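Local coordinates for lactococcus lactis MG1363 DpsA (Lactococcus lactis, PDB 1ZS3), which binds DNA and, as a Dps-family protein linked to oxidative stress, probably shields it from damage as a shell of twelve subunits, at residues Leu31-Ser36 and Leu94-Phe99; Thr46-Tyr51 and Glu59-Ile64; Asp113-Phe118 and Gly164-Ser169; Ala124-Ile129 and Gly153-Val158. All blocks are in the same frame, centred on the assembly; numbering follows the deposited sequence.

Interaction 1: Leu31-Ser36 and Leu94-Phe99; sequences LGHVLS and LKYHKF
Two donors of one residue grip Gly32 O: Ser36 OG, at 3.0 Å and nearly along the C=O axis, and, more weakly, the backbone N of Ser36. A serine suits this buried place facing helix 90-96 because its hydroxyl folds back onto its own helix, while OG still packs against Tyr96 CB. The contact sets the end of the short helix 90-96, which comes in the chain between helices 55-81 and 111-138 of the ferritin-like bundle, against helix 27-51. The bond that ties the two together runs from His33 ND1 to Tyr96 O (2.4 Å). The N-H points almost straight at the oxygen (161°) and meets a lone pair in the carbonyl plane, with the acceptor close to the imidazole plane. Tyr96 O sits just before His97, where the chain leaves helical geometry, so a side-chain donor there suits a helix end. An alanine in place of His33 would lack the ring N-H that reaches Tyr96 O, and the hold on the helix end would probably loosen. His33 also meets Phe128 edge-to-face, while the Tyr96 ring meets that of His22. Lys98, bent at chi2 and chi3, brings its CG to 3.8 Å from His33 ND1.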
loop_
_atom_site.group_PDB
_atom_site.type_symbol
_atom_site.label_atom_id
_atom_site.label_comp_id
_atom_site.label_asym_id
_atom_site.label_seq_id
_atom_site.Cartn_x
_atom_site.Cartn_y
_atom_site.Cartn_z
ATOM N N LEU A 31 27.332 28.524 -2.332
ATOM C CA LEU A 31 26.113 27.820 -1.970
ATOM C C LEU A 31 25.355 28.471 -0.836
ATOM O O LEU A 31 24.209 28.094 -0.573
ATOM C CB LEU A 31 26.404 26.373 -1.585
ATOM C CG LEU A 31 26.764 25.454 -2.745
ATOM C CD1 LEU A 31 27.370 24.147 -2.249
ATOM C CD2 LEU A 31 25.549 25.210 -3.618
ATOM N N GLY A 32 26.011 29.411 -0.145
ATOM C CA GLY A 32 25.394 30.238 0.878
ATOM C C GLY A 32 24.400 31.188 0.286
ATOM O O GLY A 32 23.425 31.549 0.951
ATOM N N HIS A 33 24.668 31.591 -0.946
ATOM C CA HIS A 33 23.749 32.373 -1.707
ATOM C C HIS A 33 22.603 31.492 -2.263
ATOM O O HIS A 33 21.451 31.938 -2.428
ATOM C CB HIS A 33 24.502 32.979 -2.855
ATOM C CG HIS A 33 25.439 34.120 -2.501
ATOM N ND1 HIS A 33 25.077 35.241 -1.669
ATOM C CD2 HIS A 33 26.681 34.393 -2.980
ATOM C CE1 HIS A 33 26.105 36.075 -1.606
ATOM N NE2 HIS A 33 27.056 35.631 -2.430
ATOM N N VAL A 34 22.931 30.236 -2.603
ATOM C CA VAL A 34 21.964 29.370 -3.233
ATOM C C VAL A 34 20.978 29.009 -2.172
ATOM O O VAL A 34 19.787 29.195 -2.378
ATOM C CB VAL A 34 22.597 28.111 -3.798
ATOM C CG1 VAL A 34 21.530 27.132 -4.171
ATOM C CG2 VAL A 34 23.435 28.479 -4.991
ATOM N N LEU A 35 21.499 28.599 -1.014
ATOM C CA LEU A 35 20.672 28.201 0.114
ATOM C C LEU A 35 19.833 29.304 0.683
ATOM O O LEU A 35 18.763 29.048 1.263
ATOM C CB LEU A 35 21.547 27.721 1.271
ATOM C CG LEU A 35 22.272 26.414 1.034
ATOM C CD1 LEU A 35 23.259 26.222 2.149
ATOM C CD2 LEU A 35 21.253 25.269 1.002
ATOM N N SER A 36 20.335 30.527 0.567
ATOM C CA SER A 36 19.621 31.653 1.183
ATOM C C SER A 36 18.491 31.979 0.234
ATOM O O SER A 36 17.360 32.208 0.683
ATOM C CB SER A 36 20.497 32.867 1.497
ATOM O OG SER A 36 21.255 32.682 2.692
ATOM N N LEU A 94 18.985 37.059 4.794
ATOM C CA LEU A 94 18.868 38.384 4.193
ATOM C C LEU A 94 20.205 38.935 3.723
ATOM O O LEU A 94 20.247 39.530 2.642
ATOM C CB LEU A 94 18.165 39.314 5.152
ATOM C CG LEU A 94 16.674 38.914 5.287
ATOM C CD1 LEU A 94 16.017 39.528 6.557
ATOM C CD2 LEU A 94 15.941 39.326 4.004
ATOM N N LYS A 95 21.275 38.647 4.437
ATOM C CA LYS A 95 22.587 39.094 3.983
ATOM C C LYS A 95 22.996 38.475 2.624
ATOM O O LYS A 95 23.502 39.170 1.738
ATOM C CB LYS A 95 23.623 38.782 5.074
ATOM C CG LYS A 95 25.058 39.268 4.804
ATOM C CD LYS A 95 25.979 38.989 6.029
ATOM C CE LYS A 95 27.456 39.390 5.777
ATOM N NZ LYS A 95 28.335 38.184 5.684
ATOM N N TYR A 96 22.762 37.177 2.461
ATOM C CA TYR A 96 23.356 36.407 1.353
ATOM C C TYR A 96 22.428 36.202 0.181
ATOM O O TYR A 96 22.894 35.881 -0.904
ATOM C CB TYR A 96 23.860 35.039 1.838
ATOM C CG TYR A 96 25.004 35.109 2.836
ATOM C CD1 TYR A 96 24.787 34.822 4.183
ATOM C CD2 TYR A 96 26.303 35.484 2.437
ATOM C CE1 TYR A 96 25.803 34.894 5.117
ATOM C CE2 TYR A 96 27.338 35.554 3.374
ATOM C CZ TYR A 96 27.067 35.254 4.714
ATOM O OH TYR A 96 28.031 35.310 5.685
ATOM N N HIS A 97 21.097 36.389 0.369
ATOM C CA HIS A 97 20.158 36.268 -0.767
ATOM C C HIS A 97 20.324 37.379 -1.792
ATOM O O HIS A 97 20.398 38.530 -1.435
ATOM C CB HIS A 97 18.688 36.196 -0.279
ATOM C CG HIS A 97 17.988 37.535 -0.239
ATOM N ND1 HIS A 97 17.890 38.326 0.899
ATOM C CD2 HIS A 97 17.385 38.250 -1.214
ATOM C CE1 HIS A 97 17.220 39.450 0.624
ATOM N NE2 HIS A 97 16.917 39.427 -0.655
ATOM N N LYS A 98 20.481 37.049 -3.058
ATOM C CA LYS A 98 20.570 38.084 -4.083
ATOM C C LYS A 98 19.448 37.924 -5.117
ATOM O O LYS A 98 18.950 36.843 -5.350
ATOM C CB LYS A 98 21.968 38.094 -4.741
ATOM C CG LYS A 98 23.162 37.829 -3.775
ATOM C CD LYS A 98 24.012 39.091 -3.456
ATOM C CE LYS A 98 23.718 39.648 -2.050
ATOM N NZ LYS A 98 24.898 40.334 -1.406
ATOM N N PHE A 99 19.070 39.049 -5.733
ATOM C CA PHE A 99 18.201 39.138 -6.899
ATOM C C PHE A 99 16.710 38.792 -6.657
ATOM O O PHE A 99 15.886 38.968 -7.546
ATOM C CB PHE A 99 18.751 38.319 -8.091
ATOM C CG PHE A 99 20.001 38.900 -8.747
ATOM C CD1 PHE A 99 21.154 39.166 -8.015
ATOM C CD2 PHE A 99 20.016 39.187 -10.114
ATOM C CE1 PHE A 99 22.291 39.697 -8.618
ATOM C CE2 PHE A 99 21.169 39.727 -10.741
ATOM C CZ PHE A 99 22.299 39.978 -9.987
#

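Interaction 2: Thr46-Tyr51 and Glu59-Ile64; sequences TQAGIY and EYLREI
Helices 27-51 and 55-81 form the first antiparallel hairpin of the ferritin-like four-helix bundle, and this contact lies near its turn, where the segments run at 164° with axes 8.0 Å apart. Backbone packing comes first: Gly49 and Arg62 bring their CA atoms to 5.1 Å. Glycine fits here because a CB would point at the partner helix and clash with Arg62 CG; without one, Leu61 CB can rest over Gly49 CA. The apolar part is small. Leu61, its CG beside the backbone N, turns CD1 to Ala48 CB at 3.9 Å, and the short alanine admits Leu114 and Phe118 of helix 111-138 on the same patch. Hydrogen bonding is the work of Arg62. Its chain reaches out extended from CG to NE, and the guanidinium grips Gly49 O side-on with two nitrogens, the oxygen lying near the guanidinium plane. NH2 also forms a salt bridge with Asp77 of a second subunit, so this arginine probably ties the hairpin to the subunit interface. Both donors stand above the Gly49 carbonyl plane. The NE bond is the straighter, 151° against 138°. NH2 lies 3.2 Å from Gly49 O, and NE comes within 3.0 Å of the same oxygen.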
loop_
_atom_site.group_PDB
_atom_site.type_symbol
_atom_site.label_atom_id
_atom_site.label_comp_id
_atom_site.label_asym_id
_atom_site.label_seq_id
_atom_site.Cartn_x
_atom_site.Cartn_y
_atom_site.Cartn_z
ATOM N N THR A 46 5.416 30.372 -0.333
ATOM C CA THR A 46 4.451 30.285 0.737
ATOM C C THR A 46 3.426 31.419 0.698
ATOM O O THR A 46 2.222 31.185 0.883
ATOM C CB THR A 46 5.154 30.322 2.071
ATOM O OG1 THR A 46 5.974 29.155 2.220
ATOM C CG2 THR A 46 4.168 30.215 3.207
ATOM N N GLN A 47 3.868 32.658 0.472
ATOM C CA GLN A 47 2.927 33.774 0.332
ATOM C C GLN A 47 1.994 33.556 -0.859
ATOM O O GLN A 47 0.773 33.655 -0.708
ATOM C CB GLN A 47 3.691 35.096 0.158
ATOM C CG GLN A 47 2.819 36.275 -0.367
ATOM C CD GLN A 47 3.576 37.581 -0.450
ATOM O OE1 GLN A 47 4.298 37.816 -1.426
ATOM N NE2 GLN A 47 3.417 38.428 0.567
ATOM N N ALA A 48 2.558 33.286 -2.024
ATOM C CA ALA A 48 1.766 33.091 -3.250
ATOM C C ALA A 48 0.825 31.860 -3.160
ATOM O O ALA A 48 -0.267 31.846 -3.716
ATOM C CB ALA A 48 2.709 33.003 -4.477
ATOM N N GLY A 49 1.264 30.861 -2.393
ATOM C CA GLY A 49 0.557 29.604 -2.237
ATOM C C GLY A 49 -0.663 29.845 -1.404
ATOM O O GLY A 49 -1.519 28.984 -1.320
ATOM N N ILE A 50 -0.692 31.009 -0.745
ATOM C CA ILE A 50 -1.776 31.425 0.125
ATOM C C ILE A 50 -2.756 32.435 -0.488
ATOM O O ILE A 50 -3.941 32.345 -0.228
ATOM C CB ILE A 50 -1.213 31.955 1.460
ATOM C CG1 ILE A 50 -0.759 30.799 2.324
ATOM C CG2 ILE A 50 -2.247 32.766 2.233
ATOM C CD1 ILE A 50 -0.142 31.202 3.597
ATOM N N TYR A 51 -2.262 33.340 -1.309
ATOM C CA TYR A 51 -3.104 34.486 -1.773
ATOM C C TYR A 51 -3.483 34.399 -3.235
ATOM O O TYR A 51 -4.269 35.202 -3.701
ATOM C CB TYR A 51 -2.394 35.850 -1.526
ATOM C CG TYR A 51 -2.427 36.306 -0.066
ATOM C CD1 TYR A 51 -3.601 36.749 0.492
ATOM C CD2 TYR A 51 -1.290 36.242 0.751
ATOM C CE1 TYR A 51 -3.664 37.155 1.806
ATOM C CE2 TYR A 51 -1.338 36.636 2.074
ATOM C CZ TYR A 51 -2.538 37.094 2.596
ATOM O OH TYR A 51 -2.625 37.495 3.906
ATOM N N GLU A 59 -2.040 24.876 -5.100
ATOM C CA GLU A 59 -1.558 23.549 -4.720
ATOM C C GLU A 59 -0.175 23.344 -5.314
ATOM O O GLU A 59 0.723 22.820 -4.650
ATOM C CB GLU A 59 -2.517 22.479 -5.225
ATOM C CG GLU A 59 -2.484 21.127 -4.462
ATOM C CD GLU A 59 -2.999 19.921 -5.297
ATOM O OE1 GLU A 59 -2.317 19.462 -6.269
ATOM O OE2 GLU A 59 -4.108 19.416 -4.935
ATOM N N TYR A 60 -0.003 23.850 -6.538
ATOM C CA TYR A 60 1.230 23.742 -7.300
ATOM C C TYR A 60 2.334 24.573 -6.686
ATOM O O TYR A 60 3.476 24.128 -6.558
ATOM C CB TYR A 60 1.003 24.214 -8.756
ATOM C CG TYR A 60 2.196 24.003 -9.623
ATOM C CD1 TYR A 60 2.975 22.827 -9.510
ATOM C CD2 TYR A 60 2.618 24.989 -10.500
ATOM C CE1 TYR A 60 4.136 22.621 -10.287
ATOM C CE2 TYR A 60 3.795 24.793 -11.322
ATOM C CZ TYR A 60 4.548 23.595 -11.197
ATOM O OH TYR A 60 5.691 23.349 -11.953
ATOM N N LEU A 61 2.033 25.815 -6.291
ATOM C CA LEU A 61 3.024 26.718 -5.717
ATOM C C LEU A 61 3.474 26.237 -4.359
ATOM O O LEU A 61 4.634 26.356 -4.059
ATOM C CB LEU A 61 2.505 28.159 -5.638
ATOM C CG LEU A 61 2.190 28.849 -6.983
ATOM C CD1 LEU A 61 1.309 30.077 -6.705
ATOM C CD2 LEU A 61 3.409 29.283 -7.765
ATOM N N ARG A 62 2.551 25.677 -3.565
ATOM C CA ARG A 62 2.863 25.084 -2.250
ATOM C C ARG A 62 3.760 23.867 -2.385
ATOM O O ARG A 62 4.469 23.506 -1.455
ATOM C CB ARG A 62 1.595 24.613 -1.538
ATOM C CG ARG A 62 0.769 25.717 -0.939
ATOM C CD ARG A 62 -0.330 25.300 0.011
ATOM N NE ARG A 62 -1.359 26.321 0.056
ATOM C CZ ARG A 62 -2.289 26.416 0.966
ATOM N NH1 ARG A 62 -2.380 25.523 1.957
ATOM N NH2 ARG A 62 -3.174 27.393 0.921
ATOM N N GLU A 63 3.667 23.213 -3.530
ATOM C CA GLU A 63 4.524 22.063 -3.862
ATOM C C GLU A 63 5.943 22.542 -4.099
ATOM O O GLU A 63 6.891 21.979 -3.568
ATOM C CB GLU A 63 3.991 21.266 -5.058
ATOM C CG GLU A 63 3.551 19.845 -4.701
ATOM C CD GLU A 63 3.950 18.870 -5.826
ATOM O OE1 GLU A 63 5.062 18.250 -5.698
ATOM O OE2 GLU A 63 3.165 18.721 -6.843
ATOM N N ILE A 64 6.078 23.618 -4.869
ATOM C CA ILE A 64 7.372 24.219 -5.127
ATOM C C ILE A 64 8.022 24.742 -3.823
ATOM O O ILE A 64 9.216 24.656 -3.698
ATOM C CB ILE A 64 7.284 25.312 -6.202
ATOM C CG1 ILE A 64 6.788 24.709 -7.527
ATOM C CG2 ILE A 64 8.646 25.990 -6.431
ATOM C CD1 ILE A 64 6.244 25.686 -8.471
#

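Interaction 3: Asp113-Phe118 and Gly164-Ser169; sequences DLLESF and GDLGKS
A Schellman motif ends helix 142-165, the last long helix of the ferritin-like bundle, and the residues around it pack on the start of helix 111-138. Gly167 is its C-prime residue, with a positive phi of 88° that glycine adopts easily. Its N bonds to Gly164 O at 3.0 Å, while Lys168 N returns to Ala163 O. Just before the glycine, Leu166 reaches toward helix 111-138. Its branched end straddles one carbon: CD1 and CD2 each lie 3.9 Å from Leu115 CB, and CD1 also approaches Glu116 N. The two leucines cross obliquely, an apolar pairing in which the branched end of Leu166 is turned onto the neighbouring helix. Asp165, whose CG is anti to the backbone N, swings its carboxylate past Leu115, placing OD2 3.7 Å from Leu115 CD2; this is packing alone. Beside the leucines, the extended Glu116 comes near Lys168, whose chain is bent at chi2 and chi4. Glu116 OE1 and Lys168 NZ stay 4.5 Å apart, beyond a salt bridge, so any attraction is probably loose. Leu115 also packs on Leu162 of helix 142-165, Leu166 touches Glu112 and Ile119 along helix 111-138, and Phe173 of the C-terminal tail lies against both Glu116 and Lys168.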
loop_
_atom_site.group_PDB
_atom_site.type_symbol
_atom_site.label_atom_id
_atom_site.label_comp_id
_atom_site.label_asym_id
_atom_site.label_seq_id
_atom_site.Cartn_x
_atom_site.Cartn_y
_atom_site.Cartn_z
ATOM N N ASP A 113 0.794 37.652 -12.751
ATOM C CA ASP A 113 1.973 38.417 -12.335
ATOM C C ASP A 113 2.793 37.680 -11.270
ATOM O O ASP A 113 4.004 37.794 -11.269
ATOM C CB ASP A 113 1.615 39.834 -11.818
ATOM C CG ASP A 113 1.058 40.782 -12.944
ATOM O OD1 ASP A 113 1.636 40.784 -14.054
ATOM O OD2 ASP A 113 0.075 41.540 -12.802
ATOM N N LEU A 114 2.157 36.954 -10.357
ATOM C CA LEU A 114 2.933 36.154 -9.405
ATOM C C LEU A 114 3.798 35.161 -10.150
ATOM O O LEU A 114 4.965 35.009 -9.852
ATOM C CB LEU A 114 1.988 35.422 -8.462
ATOM C CG LEU A 114 1.278 36.355 -7.471
ATOM C CD1 LEU A 114 -0.030 35.742 -7.092
ATOM C CD2 LEU A 114 2.147 36.551 -6.237
ATOM N N LEU A 115 3.221 34.493 -11.145
ATOM C CA LEU A 115 3.946 33.453 -11.881
ATOM C C LEU A 115 5.123 34.038 -12.570
ATOM O O LEU A 115 6.221 33.484 -12.507
ATOM C CB LEU A 115 3.045 32.763 -12.888
ATOM C CG LEU A 115 2.532 31.426 -12.338
ATOM C CD1 LEU A 115 1.736 31.580 -11.063
ATOM C CD2 LEU A 115 1.716 30.724 -13.365
ATOM N N GLU A 116 4.906 35.180 -13.202
ATOM C CA GLU A 116 5.958 35.881 -13.928
ATOM C C GLU A 116 7.137 36.310 -13.026
ATOM O O GLU A 116 8.290 36.261 -13.439
ATOM C CB GLU A 116 5.344 37.072 -14.633
ATOM C CG GLU A 116 6.072 37.456 -15.909
ATOM C CD GLU A 116 5.204 38.282 -16.828
ATOM O OE1 GLU A 116 4.608 37.704 -17.789
ATOM O OE2 GLU A 116 5.095 39.501 -16.539
ATOM N N SER A 117 6.847 36.677 -11.791
ATOM C CA SER A 117 7.869 37.018 -10.832
ATOM C C SER A 117 8.688 35.815 -10.423
ATOM O O SER A 117 9.878 35.967 -10.108
ATOM C CB SER A 117 7.236 37.651 -9.620
ATOM O OG SER A 117 6.835 36.677 -8.686
ATOM N N PHE A 118 8.079 34.623 -10.447
ATOM C CA PHE A 118 8.799 33.415 -10.093
ATOM C C PHE A 118 9.642 32.924 -11.226
ATOM O O PHE A 118 10.636 32.283 -10.956
ATOM C CB PHE A 118 7.841 32.338 -9.617
ATOM C CG PHE A 118 7.307 32.592 -8.250
ATOM C CD1 PHE A 118 8.149 32.765 -7.188
ATOM C CD2 PHE A 118 5.960 32.700 -8.037
ATOM C CE1 PHE A 118 7.646 33.001 -5.918
ATOM C CE2 PHE A 118 5.453 32.944 -6.783
ATOM C CZ PHE A 118 6.295 33.105 -5.724
ATOM N N GLY A 164 4.754 27.764 -19.490
ATOM C CA GLY A 164 3.627 27.124 -20.169
ATOM C C GLY A 164 2.253 27.486 -19.586
ATOM O O GLY A 164 1.217 27.549 -20.265
ATOM N N ASP A 165 2.199 27.671 -18.275
ATOM C CA ASP A 165 0.950 27.935 -17.574
ATOM C C ASP A 165 0.463 29.339 -17.878
ATOM O O ASP A 165 -0.680 29.636 -17.624
ATOM C CB ASP A 165 1.141 27.780 -16.060
ATOM C CG ASP A 165 -0.118 27.437 -15.335
ATOM O OD1 ASP A 165 -0.958 26.781 -15.965
ATOM O OD2 ASP A 165 -0.357 27.782 -14.157
ATOM N N LEU A 166 1.343 30.214 -18.364
ATOM C CA LEU A 166 0.969 31.577 -18.777
ATOM C C LEU A 166 0.815 31.627 -20.305
ATOM O O LEU A 166 0.635 32.692 -20.887
ATOM C CB LEU A 166 2.082 32.586 -18.354
ATOM C CG LEU A 166 2.346 32.799 -16.849
ATOM C CD1 LEU A 166 3.569 33.644 -16.645
ATOM C CD2 LEU A 166 1.156 33.453 -16.188
ATOM N N GLY A 167 0.855 30.465 -20.954
ATOM C CA GLY A 167 0.587 30.347 -22.375
ATOM C C GLY A 167 1.840 30.561 -23.197
ATOM O O GLY A 167 1.798 30.578 -24.410
ATOM N N LYS A 168 2.955 30.749 -22.513
ATOM C CA LYS A 168 4.233 31.131 -23.144
ATOM C C LYS A 168 5.184 29.940 -23.301
ATOM O O LYS A 168 5.165 28.987 -22.540
ATOM C CB LYS A 168 4.958 32.232 -22.328
ATOM C CG LYS A 168 4.083 33.473 -21.944
ATOM C CD LYS A 168 4.775 34.848 -22.235
ATOM C CE LYS A 168 4.233 36.011 -21.384
ATOM N NZ LYS A 168 2.748 36.158 -21.549
ATOM N N SER A 169 6.023 30.041 -24.334
ATOM C CA SER A 169 7.221 29.219 -24.482
ATOM C C SER A 169 8.255 29.697 -23.480
ATOM O O SER A 169 8.263 30.858 -23.080
ATOM C CB SER A 169 7.788 29.318 -25.907
ATOM O OG SER A 169 7.485 28.129 -26.619
#

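Interaction 4: Ala124-Ile129 and Gly153-Val158; sequences AQNMFI and GYNLQV
Asn126 and Asn155 face each other with nearly the same first torsion, chi1 -85° and -83°, CG anti to the carbonyl carbon beside the backbone N, which points both amides into the gap; the side chains slide past one another in opposite directions. The antiparallel pass brings Asn155 ND2 to Asn126 OD1 at 3.3 Å, and OD1 also comes close to Asn155 CB. The amide planes are turned 27° apart; the oxygen lies near the plane of the Asn155 amide, yet the donor stands above the Asn126 carbonyl plane. Asparagine suits both sites, because a short amide can bridge helices whose axes are 10.2 Å apart. These are helices 111-138 and 142-165, the antiparallel third and fourth long helices of the ferritin-like bundle, meeting here in its buried interior. Asn155 ND2 also has Gln125 CB and OE1 near it, both at 3.6 Å, and Ile129 CD1, reached through a CG1 anti to the carbonyl carbon, crosses it obliquely. Gln125 extends beyond its CG with its amide almost perpendicular to that of Asn155, and its NE2 is bound instead by Glu41 and Glu68. A leucine in place of Asn126 would remove OD1, and Asn155 ND2 would probably be left poorly satisfied. On the outer side, Leu156 meets the other branch of the Asn126 amide at about a right angle, CD1 against ND2, and itself packs on Glu82 of another subunit.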
loop_
_atom_site.group_PDB
_atom_site.type_symbol
_atom_site.label_atom_id
_atom_site.label_comp_id
_atom_site.label_asym_id
_atom_site.label_seq_id
_atom_site.Cartn_x
_atom_site.Cartn_y
_atom_site.Cartn_z
ATOM N N ALA A 124 17.104 33.707 -11.917
ATOM C CA ALA A 124 18.131 34.384 -11.097
ATOM C C ALA A 124 18.806 33.408 -10.198
ATOM O O ALA A 124 20.013 33.483 -10.044
ATOM C CB ALA A 124 17.555 35.557 -10.290
ATOM N N GLN A 125 18.085 32.446 -9.617
ATOM C CA GLN A 125 18.736 31.446 -8.765
ATOM C C GLN A 125 19.786 30.655 -9.566
ATOM O O GLN A 125 20.783 30.197 -8.972
ATOM C CB GLN A 125 17.762 30.413 -8.157
ATOM C CG GLN A 125 16.598 30.986 -7.342
ATOM C CD GLN A 125 15.890 29.926 -6.571
ATOM O OE1 GLN A 125 16.481 28.921 -6.226
ATOM N NE2 GLN A 125 14.608 30.123 -6.324
ATOM N N ASN A 126 19.584 30.541 -10.894
ATOM C CA ASN A 126 20.459 29.700 -11.757
ATOM C C ASN A 126 21.854 30.252 -11.994
ATOM O O ASN A 126 22.763 29.473 -12.185
ATOM C CB ASN A 126 19.819 29.351 -13.111
ATOM C CG ASN A 126 18.900 28.101 -13.025
ATOM O OD1 ASN A 126 18.838 27.414 -11.995
ATOM N ND2 ASN A 126 18.185 27.822 -14.104
ATOM N N MET A 127 22.015 31.576 -12.007
ATOM C CA MET A 127 23.351 32.199 -12.158
ATOM C C MET A 127 24.304 31.727 -11.068
ATOM O O MET A 127 25.477 31.516 -11.354
ATOM C CB MET A 127 23.270 33.741 -12.092
ATOM C CG MET A 127 22.695 34.457 -13.341
ATOM S SD MET A 127 21.923 36.062 -12.869
ATOM C CE MET A 127 20.248 36.074 -13.875
ATOM N N PHE A 128 23.790 31.546 -9.852
ATOM C CA PHE A 128 24.566 31.127 -8.697
ATOM C C PHE A 128 24.764 29.608 -8.569
ATOM O O PHE A 128 25.771 29.170 -8.005
ATOM C CB PHE A 128 23.884 31.641 -7.435
ATOM C CG PHE A 128 23.840 33.133 -7.324
ATOM C CD1 PHE A 128 22.986 33.887 -8.122
ATOM C CD2 PHE A 128 24.673 33.800 -6.423
ATOM C CE1 PHE A 128 22.951 35.266 -8.015
ATOM C CE2 PHE A 128 24.631 35.172 -6.322
ATOM C CZ PHE A 128 23.765 35.909 -7.114
ATOM N N ILE A 129 23.760 28.832 -9.004
ATOM C CA ILE A 129 23.789 27.373 -8.918
ATOM C C ILE A 129 24.821 26.888 -9.906
ATOM O O ILE A 129 25.656 26.079 -9.558
ATOM C CB ILE A 129 22.352 26.834 -9.190
ATOM C CG1 ILE A 129 21.500 26.980 -7.920
ATOM C CG2 ILE A 129 22.367 25.440 -9.660
ATOM C CD1 ILE A 129 19.974 27.021 -8.140
ATOM N N GLY A 153 18.466 21.363 -12.632
ATOM C CA GLY A 153 17.500 20.807 -13.563
ATOM C C GLY A 153 16.068 20.988 -13.063
ATOM O O GLY A 153 15.183 21.207 -13.861
ATOM N N TYR A 154 15.843 20.899 -11.761
ATOM C CA TYR A 154 14.526 21.166 -11.205
ATOM C C TYR A 154 14.084 22.615 -11.442
ATOM O O TYR A 154 12.953 22.866 -11.819
ATOM C CB TYR A 154 14.504 20.896 -9.730
ATOM C CG TYR A 154 13.207 21.323 -9.089
ATOM C CD1 TYR A 154 12.026 20.589 -9.296
ATOM C CD2 TYR A 154 13.136 22.465 -8.285
ATOM C CE1 TYR A 154 10.839 20.955 -8.692
ATOM C CE2 TYR A 154 11.946 22.841 -7.683
ATOM C CZ TYR A 154 10.802 22.084 -7.907
ATOM O OH TYR A 154 9.635 22.466 -7.334
ATOM N N ASN A 155 14.995 23.568 -11.254
ATOM C CA ASN A 155 14.734 24.985 -11.523
ATOM C C ASN A 155 14.354 25.176 -13.016
ATOM O O ASN A 155 13.396 25.833 -13.310
ATOM C CB ASN A 155 15.965 25.849 -11.142
ATOM C CG ASN A 155 16.021 26.201 -9.582
ATOM O OD1 ASN A 155 15.344 25.576 -8.793
ATOM N ND2 ASN A 155 16.903 27.133 -9.338
ATOM N N LEU A 156 15.089 24.589 -13.936
ATOM C CA LEU A 156 14.793 24.718 -15.378
ATOM C C LEU A 156 13.396 24.223 -15.734
ATOM O O LEU A 156 12.738 24.750 -16.632
ATOM C CB LEU A 156 15.776 23.900 -16.199
ATOM C CG LEU A 156 16.711 24.702 -17.080
ATOM C CD1 LEU A 156 17.105 25.953 -16.390
ATOM C CD2 LEU A 156 17.932 23.842 -17.454
ATOM N N GLN A 157 12.947 23.198 -15.023
ATOM C CA GLN A 157 11.673 22.561 -15.227
ATOM C C GLN A 157 10.608 23.464 -14.716
ATOM O O GLN A 157 9.659 23.730 -15.443
ATOM C CB GLN A 157 11.692 21.270 -14.438
ATOM C CG GLN A 157 10.577 20.320 -14.602
ATOM C CD GLN A 157 10.623 19.272 -13.490
ATOM O OE1 GLN A 157 11.703 18.755 -13.149
ATOM N NE2 GLN A 157 9.486 19.011 -12.879
ATOM N N VAL A 158 10.771 23.984 -13.499
ATOM C CA VAL A 158 9.779 24.900 -12.972
ATOM C C VAL A 158 9.572 26.109 -13.883
ATOM O O VAL A 158 8.433 26.591 -13.992
ATOM C CB VAL A 158 10.136 25.415 -11.570
ATOM C CG1 VAL A 158 9.239 26.565 -11.186
ATOM C CG2 VAL A 158 10.042 24.292 -10.538
#

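In the fold
Interactions 2 and 4 are buried, interaction 1 is partly buried and interaction 3 lies at the surface. Interactions 3 and 4 join the same pair of helices, 111-138 and 142-165, their centres about 15 Å apart: leucines and a loose charge pair serve at the capped C-terminal end of helix 142-165, an amide pair in the middle. Interactions 1 and 2 share helix 27-51, and in both a side chain donates to a backbone carbonyl near a helix end, a histidine in one and an arginine in the other. Phe128 and Ile129 carry interaction 4 onto interaction 1, Tyr154 and Val158 carry it onto Ile64 of interaction 2, and Phe118 links interactions 2 and 3.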